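Local structure of inulin fructotransferase (Bacillus sp. snu-7, 2INV) at residues V77-I82 and R134-V139; S168-F173 and L187-A192; G285-L290 and A323-L328. The protein cleaves terminal difructosyl units from inulin by intramolecular fructosyl transfer, releasing them as a cyclic difructose dianhydride. All blocks are in the same frame, centred on the assembly; numbering follows the deposited sequence.

Interaction 1. Residues V77-I82 and R134-V139; sequences VSYLTI and RLSGIV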
loop_
_atom_site.group_PDB
_atom_site.type_symbol
_atom_site.label_atom_id
_atom_site.label_comp_id
_atom_site.label_asym_id
_atom_site.label_seq_id
_atom_site.Cartn_x
_atom_site.Cartn_y
_atom_site.Cartn_z
ATOM N N VAL A 77 -19.942 3.782 19.863
ATOM C CA VAL A 77 -18.911 4.448 20.607
ATOM C C VAL A 77 -17.738 4.695 19.689
ATOM O O VAL A 77 -17.356 3.838 18.885
ATOM C CB VAL A 77 -18.490 3.677 21.880
ATOM C CG1 VAL A 77 -18.098 2.290 21.582
ATOM C CG2 VAL A 77 -17.309 4.395 22.511
ATOM N N SER A 78 -17.198 5.901 19.799
ATOM C CA SER A 78 -16.075 6.299 19.002
ATOM C C SER A 78 -14.813 5.632 19.481
ATOM O O SER A 78 -14.652 5.341 20.671
ATOM C CB SER A 78 -15.902 7.813 19.054
ATOM O OG SER A 78 -16.775 8.454 18.132
ATOM N N TYR A 79 -13.919 5.397 18.529
ATOM C CA TYR A 79 -12.629 4.786 18.806
ATOM C C TYR A 79 -12.760 3.344 19.330
ATOM O O TYR A 79 -11.968 2.900 20.161
ATOM C CB TYR A 79 -11.849 5.654 19.813
ATOM C CG TYR A 79 -12.092 7.163 19.711
ATOM C CD1 TYR A 79 -11.706 7.898 18.582
ATOM C CD2 TYR A 79 -12.674 7.863 20.776
ATOM C CE1 TYR A 79 -11.893 9.298 18.532
ATOM C CE2 TYR A 79 -12.858 9.250 20.726
ATOM C CZ TYR A 79 -12.467 9.957 19.605
ATOM O OH TYR A 79 -12.654 11.326 19.578
ATOM N N LEU A 80 -13.763 2.612 18.847
ATOM C CA LEU A 80 -13.963 1.218 19.257
ATOM C C LEU A 80 -13.160 0.358 18.291
ATOM O O LEU A 80 -13.241 0.536 17.073
ATOM C CB LEU A 80 -15.443 0.813 19.172
ATOM C CG LEU A 80 -15.975 -0.235 20.153
ATOM C CD1 LEU A 80 -16.899 -1.184 19.399
ATOM C CD2 LEU A 80 -14.840 -1.004 20.797
ATOM N N THR A 81 -12.365 -0.550 18.845
ATOM C CA THR A 81 -11.553 -1.445 18.045
ATOM C C THR A 81 -11.978 -2.884 18.276
ATOM O O THR A 81 -11.949 -3.367 19.408
ATOM C CB THR A 81 -10.050 -1.354 18.414
ATOM O OG1 THR A 81 -9.493 -0.123 17.930
ATOM C CG2 THR A 81 -9.285 -2.540 17.802
ATOM N N ILE A 82 -12.376 -3.561 17.208
ATOM C CA ILE A 82 -12.755 -4.955 17.316
ATOM C C ILE A 82 -11.726 -5.653 16.447
ATOM O O ILE A 82 -11.698 -5.477 15.229
ATOM C CB ILE A 82 -14.177 -5.197 16.792
ATOM C CG1 ILE A 82 -15.183 -4.470 17.687
ATOM C CG2 ILE A 82 -14.486 -6.696 16.775
ATOM C CD1 ILE A 82 -16.603 -4.499 17.199
ATOM N N ARG A 134 -19.494 13.321 15.003
ATOM C CA ARG A 134 -19.697 12.179 14.144
ATOM C C ARG A 134 -18.790 11.168 14.769
ATOM O O ARG A 134 -17.799 11.515 15.417
ATOM C CB ARG A 134 -19.194 12.397 12.735
ATOM C CG ARG A 134 -19.848 13.482 11.951
ATOM C CD ARG A 134 -19.056 13.621 10.665
ATOM N NE ARG A 134 -17.772 14.279 10.894
ATOM C CZ ARG A 134 -16.838 14.433 9.966
ATOM N NH1 ARG A 134 -17.033 13.971 8.747
ATOM N NH2 ARG A 134 -15.724 15.076 10.258
ATOM N N LEU A 135 -19.120 9.909 14.547
ATOM C CA LEU A 135 -18.325 8.826 15.069
ATOM C C LEU A 135 -16.959 8.890 14.429
ATOM O O LEU A 135 -16.833 9.097 13.218
ATOM C CB LEU A 135 -18.999 7.502 14.763
ATOM C CG LEU A 135 -20.128 7.357 15.769
ATOM C CD1 LEU A 135 -21.099 6.291 15.320
ATOM C CD2 LEU A 135 -19.518 7.037 17.123
ATOM N N SER A 136 -15.937 8.697 15.248
ATOM C CA SER A 136 -14.586 8.770 14.755
ATOM C C SER A 136 -13.673 7.696 15.306
ATOM O O SER A 136 -13.902 7.146 16.374
ATOM C CB SER A 136 -14.018 10.157 15.069
ATOM O OG SER A 136 -12.794 10.375 14.388
ATOM N N GLY A 137 -12.624 7.423 14.542
ATOM C CA GLY A 137 -11.616 6.446 14.915
ATOM C C GLY A 137 -11.994 4.992 15.125
ATOM O O GLY A 137 -11.252 4.255 15.775
ATOM N N ILE A 138 -13.130 4.549 14.594
ATOM C CA ILE A 138 -13.506 3.148 14.780
ATOM C C ILE A 138 -12.684 2.249 13.865
ATOM O O ILE A 138 -12.521 2.528 12.674
ATOM C CB ILE A 138 -15.006 2.923 14.548
ATOM C CG1 ILE A 138 -15.793 3.724 15.597
ATOM C CG2 ILE A 138 -15.333 1.441 14.670
ATOM C CD1 ILE A 138 -17.284 3.625 15.467
ATOM N N VAL A 139 -12.168 1.172 14.448
ATOM C CA VAL A 139 -11.319 0.225 13.749
ATOM C C VAL A 139 -11.839 -1.218 13.810
ATOM O O VAL A 139 -12.129 -1.732 14.896
ATOM C CB VAL A 139 -9.887 0.276 14.343
ATOM C CG1 VAL A 139 -8.974 -0.660 13.576
ATOM C CG2 VAL A 139 -9.371 1.700 14.305
#
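Ser78 and Ser136 meet where two successive turns of the beta-helix round a corner, and the hydroxyl of the first does the work of a backbone carbonyl. Ser78 OG is turned back beside its own backbone N (chi1 -82°), which puts it 3.0 Å from Ser136 N in a nearly straight bond. Ser136 answers with its own carbonyl, Ser136 O taking the N-H of Tyr79 at 2.8 Å in a more bent bond. An alanine at Ser78 would probably leave the buried N-H of Ser136 without this acceptor, and the corner held by one bond fewer.

Beyond the corner the chains run parallel. Val139 N donates to Leu80 O at 2.9 Å, and Ile82 N to Val139 O at 3.0 Å. Thr81 OG1 runs alongside Val139 CB on the same face of the sheet; the threonine hydroxyl goes on to Phe85 O of the second subunit, while Ser136 OG reaches Phe89 O there.

The side chain of Ile138 lies along the 77-82 segment, between the carbonyl oxygens of Leu80 and Val77. Its CB approaches Leu80 O; CG2, anti to the backbone N, comes to 3.3 Å from that oxygen. CG1, on the other branch, runs 3.6 Å from Val77 O, and CD1 at the tip closes to 3.4 Å on the same oxygen. A branched aliphatic residue suits this inward position, shared with Val75 and Val127. Gly137 has positive phi, and a CB there would collide with the Tyr79 ring.

Arg134, two residues before Ser136, forms a salt bridge with Asp193 and touches a bound fructose. The contact thus joins main-chain bonds with apolar filling, and its price is Val77 O, a buried carbonyl oxygen covered by the CG1 methylene and CD1 methyl of Ile138 that finds no polar partner in the model.

Interaction 2. Residues S168-F173 and L187-A192; sequences SDNDSF and LIVRGA
Asn170 and Gly191 are joined by a single backbone bond, Asn170 N to Gly191 O at 3.2 Å, straight at the hydrogen (166°) but with the donor tilted well off the carbonyl plane. Just before it, Asp169 CA also faces the glycine oxygen.

The side chain of Asn170 carries most of the rest. Its CG sits between the backbone N and the carbonyl carbon (chi1 49°), a conformation that folds the amide back over its own chain. ND2 then donates to Ser168 O at 3.1 Å, almost perfectly linear and in the amide plane, which fixes the rotation of the group; the same nitrogen lies 3.0 Å from Arg190 O. The other end of the amide, OD1, rests 3.4 Å from Ala192 CA. Val189 CG1 closes on the amide at 3.7 Å from ND2, and Asn170 CB sits 3.4 Å above the centre of the Phe173 ring.

This is a corner of the right-handed parallel beta-helix, where the chain turns from one face of the coil to the next. Gly191 suits such a place: its phi is positive, and a CB would run into Asp169 OD1, which instead lies beside the glycine CA. Ala192 likewise offers only a small methyl group to the asparagine. Asp169 and Arg190, toward the outside, carry opposite charges that do not meet.

On the preceding coil, Leu135 and Ile138 pack against the ring of Phe173, and Asp171 is hydrogen-bonded through its backbone to Leu135 and Gly137. Ser172 O accepts a hydrogen bond from His87 NE2 of the second subunit.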
loop_
_atom_site.group_PDB
_atom_site.type_symbol
_atom_site.label_atom_id
_atom_site.label_comp_id
_atom_site.label_asym_id
_atom_site.label_seq_id
_atom_site.Cartn_x
_atom_site.Cartn_y
_atom_site.Cartn_z
ATOM N N SER A 168 -24.020 6.097 9.755
ATOM C CA SER A 168 -23.927 7.518 10.093
ATOM C C SER A 168 -22.618 8.092 9.581
ATOM O O SER A 168 -21.649 7.360 9.389
ATOM C CB SER A 168 -24.017 7.722 11.607
ATOM O OG SER A 168 -25.139 7.040 12.148
ATOM N N ASP A 169 -22.578 9.404 9.371
ATOM C CA ASP A 169 -21.354 10.018 8.885
ATOM C C ASP A 169 -20.262 9.695 9.875
ATOM O O ASP A 169 -20.447 9.780 11.095
ATOM C CB ASP A 169 -21.536 11.518 8.704
ATOM C CG ASP A 169 -22.576 11.835 7.644
ATOM O OD1 ASP A 169 -22.944 10.911 6.878
ATOM O OD2 ASP A 169 -23.027 12.998 7.558
ATOM N N ASN A 170 -19.118 9.313 9.334
ATOM C CA ASN A 170 -17.999 8.887 10.152
ATOM C C ASN A 170 -16.698 9.568 9.770
ATOM O O ASN A 170 -16.519 10.017 8.640
ATOM C CB ASN A 170 -17.832 7.390 9.965
ATOM C CG ASN A 170 -17.815 7.000 8.493
ATOM O OD1 ASN A 170 -16.753 6.799 7.903
ATOM N ND2 ASN A 170 -18.997 6.919 7.888
ATOM N N ASP A 171 -15.785 9.657 10.727
ATOM C CA ASP A 171 -14.499 10.242 10.437
ATOM C C ASP A 171 -13.353 9.369 10.902
ATOM O O ASP A 171 -13.350 8.836 12.005
ATOM C CB ASP A 171 -14.355 11.632 11.046
ATOM C CG ASP A 171 -13.111 12.338 10.548
ATOM O OD1 ASP A 171 -12.738 12.112 9.372
ATOM O OD2 ASP A 171 -12.500 13.117 11.314
ATOM N N SER A 172 -12.388 9.226 10.006
ATOM C CA SER A 172 -11.175 8.460 10.224
ATOM C C SER A 172 -11.396 6.992 10.577
ATOM O O SER A 172 -10.734 6.462 11.471
ATOM C CB SER A 172 -10.338 9.124 11.313
ATOM O OG SER A 172 -8.967 8.827 11.129
ATOM N N PHE A 173 -12.306 6.318 9.880
ATOM C CA PHE A 173 -12.528 4.907 10.167
ATOM C C PHE A 173 -11.409 4.115 9.516
ATOM O O PHE A 173 -10.806 4.574 8.534
ATOM C CB PHE A 173 -13.894 4.460 9.648
ATOM C CG PHE A 173 -15.013 4.673 10.640
ATOM C CD1 PHE A 173 -14.942 5.699 11.577
ATOM C CD2 PHE A 173 -16.145 3.871 10.622
ATOM C CE1 PHE A 173 -15.978 5.923 12.477
ATOM C CE2 PHE A 173 -17.187 4.085 11.515
ATOM C CZ PHE A 173 -17.109 5.114 12.448
ATOM N N LEU A 187 -19.130 -5.078 3.155
ATOM C CA LEU A 187 -18.914 -3.804 3.829
ATOM C C LEU A 187 -19.648 -2.623 3.189
ATOM O O LEU A 187 -19.586 -2.422 1.976
ATOM C CB LEU A 187 -17.417 -3.498 3.849
ATOM C CG LEU A 187 -17.009 -2.142 4.412
ATOM C CD1 LEU A 187 -17.142 -2.164 5.916
ATOM C CD2 LEU A 187 -15.575 -1.837 4.011
ATOM N N ILE A 188 -20.330 -1.843 4.020
ATOM C CA ILE A 188 -21.056 -0.665 3.561
ATOM C C ILE A 188 -20.674 0.524 4.441
ATOM O O ILE A 188 -20.691 0.422 5.665
ATOM C CB ILE A 188 -22.590 -0.864 3.655
ATOM C CG1 ILE A 188 -23.046 -1.953 2.682
ATOM C CG2 ILE A 188 -23.307 0.449 3.353
ATOM C CD1 ILE A 188 -24.523 -2.276 2.765
ATOM N N VAL A 189 -20.313 1.644 3.823
ATOM C CA VAL A 189 -19.943 2.839 4.579
ATOM C C VAL A 189 -20.436 4.123 3.915
ATOM O O VAL A 189 -19.890 4.580 2.913
ATOM C CB VAL A 189 -18.417 2.943 4.777
ATOM C CG1 VAL A 189 -18.098 4.125 5.677
ATOM C CG2 VAL A 189 -17.877 1.660 5.394
ATOM N N ARG A 190 -21.472 4.691 4.520
ATOM C CA ARG A 190 -22.123 5.908 4.070
ATOM C C ARG A 190 -21.499 7.138 4.713
ATOM O O ARG A 190 -21.165 7.119 5.885
ATOM C CB ARG A 190 -23.604 5.804 4.439
ATOM C CG ARG A 190 -24.498 6.808 3.768
ATOM C CD ARG A 190 -25.929 6.400 3.904
ATOM N NE ARG A 190 -26.739 7.042 2.877
ATOM C CZ ARG A 190 -27.185 6.433 1.787
ATOM N NH1 ARG A 190 -26.898 5.159 1.587
ATOM N NH2 ARG A 190 -27.908 7.103 0.900
ATOM N N GLY A 191 -21.361 8.214 3.946
ATOM C CA GLY A 191 -20.779 9.433 4.482
ATOM C C GLY A 191 -19.410 9.250 5.107
ATOM O O GLY A 191 -19.144 9.739 6.204
ATOM N N ALA A 192 -18.544 8.535 4.400
ATOM C CA ALA A 192 -17.187 8.273 4.869
ATOM C C ALA A 192 -16.289 9.473 4.591
ATOM O O ALA A 192 -16.394 10.126 3.555
ATOM C CB ALA A 192 -16.633 7.035 4.190
#

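Interaction 3. Residues G285-L290 and A323-L328; sequences GCKENL and AGDNNL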
loop_
_atom_site.group_PDB
_atom_site.type_symbol
_atom_site.label_atom_id
_atom_site.label_comp_id
_atom_site.label_asym_id
_atom_site.label_seq_id
_atom_site.Cartn_x
_atom_site.Cartn_y
_atom_site.Cartn_z
ATOM N N GLY A 285 -22.536 11.470 -14.560
ATOM C CA GLY A 285 -21.652 12.614 -14.507
ATOM C C GLY A 285 -20.492 12.624 -13.530
ATOM O O GLY A 285 -20.521 13.362 -12.546
ATOM N N CYS A 286 -19.460 11.831 -13.794
ATOM C CA CYS A 286 -18.286 11.842 -12.929
ATOM C C CYS A 286 -17.355 12.829 -13.614
ATOM O O CYS A 286 -17.142 12.746 -14.827
ATOM C CB CYS A 286 -17.641 10.455 -12.851
ATOM S SG CYS A 286 -18.610 9.238 -11.935
ATOM N N LYS A 287 -16.798 13.761 -12.847
ATOM C CA LYS A 287 -15.920 14.772 -13.430
ATOM C C LYS A 287 -14.487 14.753 -12.912
ATOM O O LYS A 287 -14.233 14.492 -11.736
ATOM C CB LYS A 287 -16.485 16.180 -13.179
ATOM C CG LYS A 287 -17.872 16.447 -13.750
ATOM C CD LYS A 287 -18.252 17.926 -13.592
ATOM C CE LYS A 287 -18.310 18.375 -12.151
ATOM N NZ LYS A 287 -19.413 17.741 -11.376
ATOM N N GLU A 288 -13.556 15.036 -13.815
ATOM C CA GLU A 288 -12.140 15.151 -13.490
ATOM C C GLU A 288 -11.450 14.007 -12.740
ATOM O O GLU A 288 -10.686 14.239 -11.804
ATOM C CB GLU A 288 -11.947 16.476 -12.738
ATOM C CG GLU A 288 -12.454 17.663 -13.550
ATOM C CD GLU A 288 -12.986 18.815 -12.708
ATOM O OE1 GLU A 288 -12.437 19.065 -11.616
ATOM O OE2 GLU A 288 -13.954 19.475 -13.146
ATOM N N ASN A 289 -11.698 12.775 -13.167
ATOM C CA ASN A 289 -11.095 11.620 -12.518
ATOM C C ASN A 289 -9.945 11.035 -13.321
ATOM O O ASN A 289 -9.922 11.102 -14.556
ATOM C CB ASN A 289 -12.156 10.549 -12.272
ATOM C CG ASN A 289 -13.326 11.078 -11.474
ATOM O OD1 ASN A 289 -13.236 11.254 -10.259
ATOM N ND2 ASN A 289 -14.428 11.358 -12.158
ATOM N N LEU A 290 -8.986 10.474 -12.593
ATOM C CA LEU A 290 -7.807 9.871 -13.186
ATOM C C LEU A 290 -7.853 8.350 -13.105
ATOM O O LEU A 290 -7.904 7.775 -12.013
ATOM C CB LEU A 290 -6.566 10.400 -12.474
ATOM C CG LEU A 290 -5.190 9.868 -12.876
ATOM C CD1 LEU A 290 -4.875 10.242 -14.313
ATOM C CD2 LEU A 290 -4.144 10.441 -11.930
ATOM N N ALA A 323 -19.019 8.387 -18.405
ATOM C CA ALA A 323 -20.092 9.346 -18.603
ATOM C C ALA A 323 -19.753 10.460 -17.622
ATOM O O ALA A 323 -20.015 10.351 -16.422
ATOM C CB ALA A 323 -21.442 8.734 -18.258
ATOM N N GLY A 324 -19.150 11.522 -18.138
ATOM C CA GLY A 324 -18.769 12.644 -17.304
ATOM C C GLY A 324 -17.820 13.530 -18.085
ATOM O O GLY A 324 -17.646 13.329 -19.295
ATOM N N ASP A 325 -17.195 14.494 -17.414
ATOM C CA ASP A 325 -16.284 15.399 -18.102
ATOM C C ASP A 325 -14.859 15.380 -17.557
ATOM O O ASP A 325 -14.605 14.997 -16.414
ATOM C CB ASP A 325 -16.788 16.847 -18.015
ATOM C CG ASP A 325 -18.279 16.966 -18.247
ATOM O OD1 ASP A 325 -18.786 16.457 -19.270
ATOM O OD2 ASP A 325 -18.951 17.574 -17.391
ATOM N N ASN A 326 -13.939 15.812 -18.410
ATOM C CA ASN A 326 -12.527 15.946 -18.091
ATOM C C ASN A 326 -11.805 14.805 -17.396
ATOM O O ASN A 326 -10.854 15.032 -16.651
ATOM C CB ASN A 326 -12.323 17.236 -17.296
ATOM C CG ASN A 326 -12.292 18.459 -18.182
ATOM O OD1 ASN A 326 -11.345 18.655 -18.948
ATOM N ND2 ASN A 326 -13.328 19.291 -18.089
ATOM N N ASN A 327 -12.239 13.578 -17.650
ATOM C CA ASN A 327 -11.594 12.412 -17.061
ATOM C C ASN A 327 -10.401 12.013 -17.931
ATOM O O ASN A 327 -10.434 12.190 -19.156
ATOM C CB ASN A 327 -12.595 11.259 -16.958
ATOM C CG ASN A 327 -13.776 11.593 -16.062
ATOM O OD1 ASN A 327 -13.629 11.748 -14.849
ATOM N ND2 ASN A 327 -14.955 11.704 -16.660
ATOM N N LEU A 328 -9.350 11.489 -17.301
ATOM C CA LEU A 328 -8.157 11.072 -18.030
ATOM C C LEU A 328 -7.902 9.573 -17.898
ATOM O O LEU A 328 -7.394 9.103 -16.871
ATOM C CB LEU A 328 -6.918 11.829 -17.530
ATOM C CG LEU A 328 -5.573 11.361 -18.117
ATOM C CD1 LEU A 328 -5.547 11.612 -19.618
ATOM C CD2 LEU A 328 -4.432 12.098 -17.440
HETATM O O HOH W 1 -14.933 19.257 -15.657
#
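Asn289 and Asn327 occupy matching positions on adjacent coils, their amides nearly coplanar (9° apart) and hydrogen-bonded to each other. Both have CG anti to the carbonyl carbon (chi1 -56° and -62°); this shared torsion turns each amide beside its own backbone N and brings Asn327 OD1 close to both nitrogens of Asn289. That oxygen is gripped twice, by Asn289 N at 2.8 Å and by Asn289 ND2 at the same distance. The other end of the Asn327 amide, ND2, donates to Cys286 O at 3.0 Å from above the carbonyl plane. Asparagine suits this place because one amide can both accept and donate across a turn, as in the asparagine stacks of other parallel beta-helices.

Leu290 and Leu328 repeat one rotamer, CG anti to the backbone N, and touch through Leu290 CD1 and Leu328 CD2 at 3.7 Å. Glu288 bends at its second torsion; its OE2 accepts from a water that in turn accepts from Asn326 ND2 at 2.9 Å, while OE1 forms a salt bridge with Arg264. Gly324 is needed where it stands, since a CB would overlap Cys286 O.

The bonding carries on: Asn289 OD1 takes the N-H of Cys265 on one neighbouring coil, and on the other Asn361 OD1 takes the N-H of Asn327 while its ND2 bonds to Gly324 O. Leu282 of strand 280-283 packs against both asparagines, while Leu333 of the second subunit packs on Leu328.

From the N terminus the chain meets interaction 1 first: 77-82 is rejoined by 134-139 after a 51-residue excursion that includes a short helix. Interaction 2 follows with a much tighter loop of 13 residues between 168-173 and 187-192, and interaction 3 closes a 32-residue loop far along the helix axis. The three are in series; none nests in or crosses another. Interactions 1 and 2 touch directly, with strands 135-146 and 170-171 as neighbours, whereas interaction 3 comes no nearer than about 14 Å to interaction 2, between nearest atoms. All three join corners of adjacent coils of the parallel beta-helix, and all touch the second subunit.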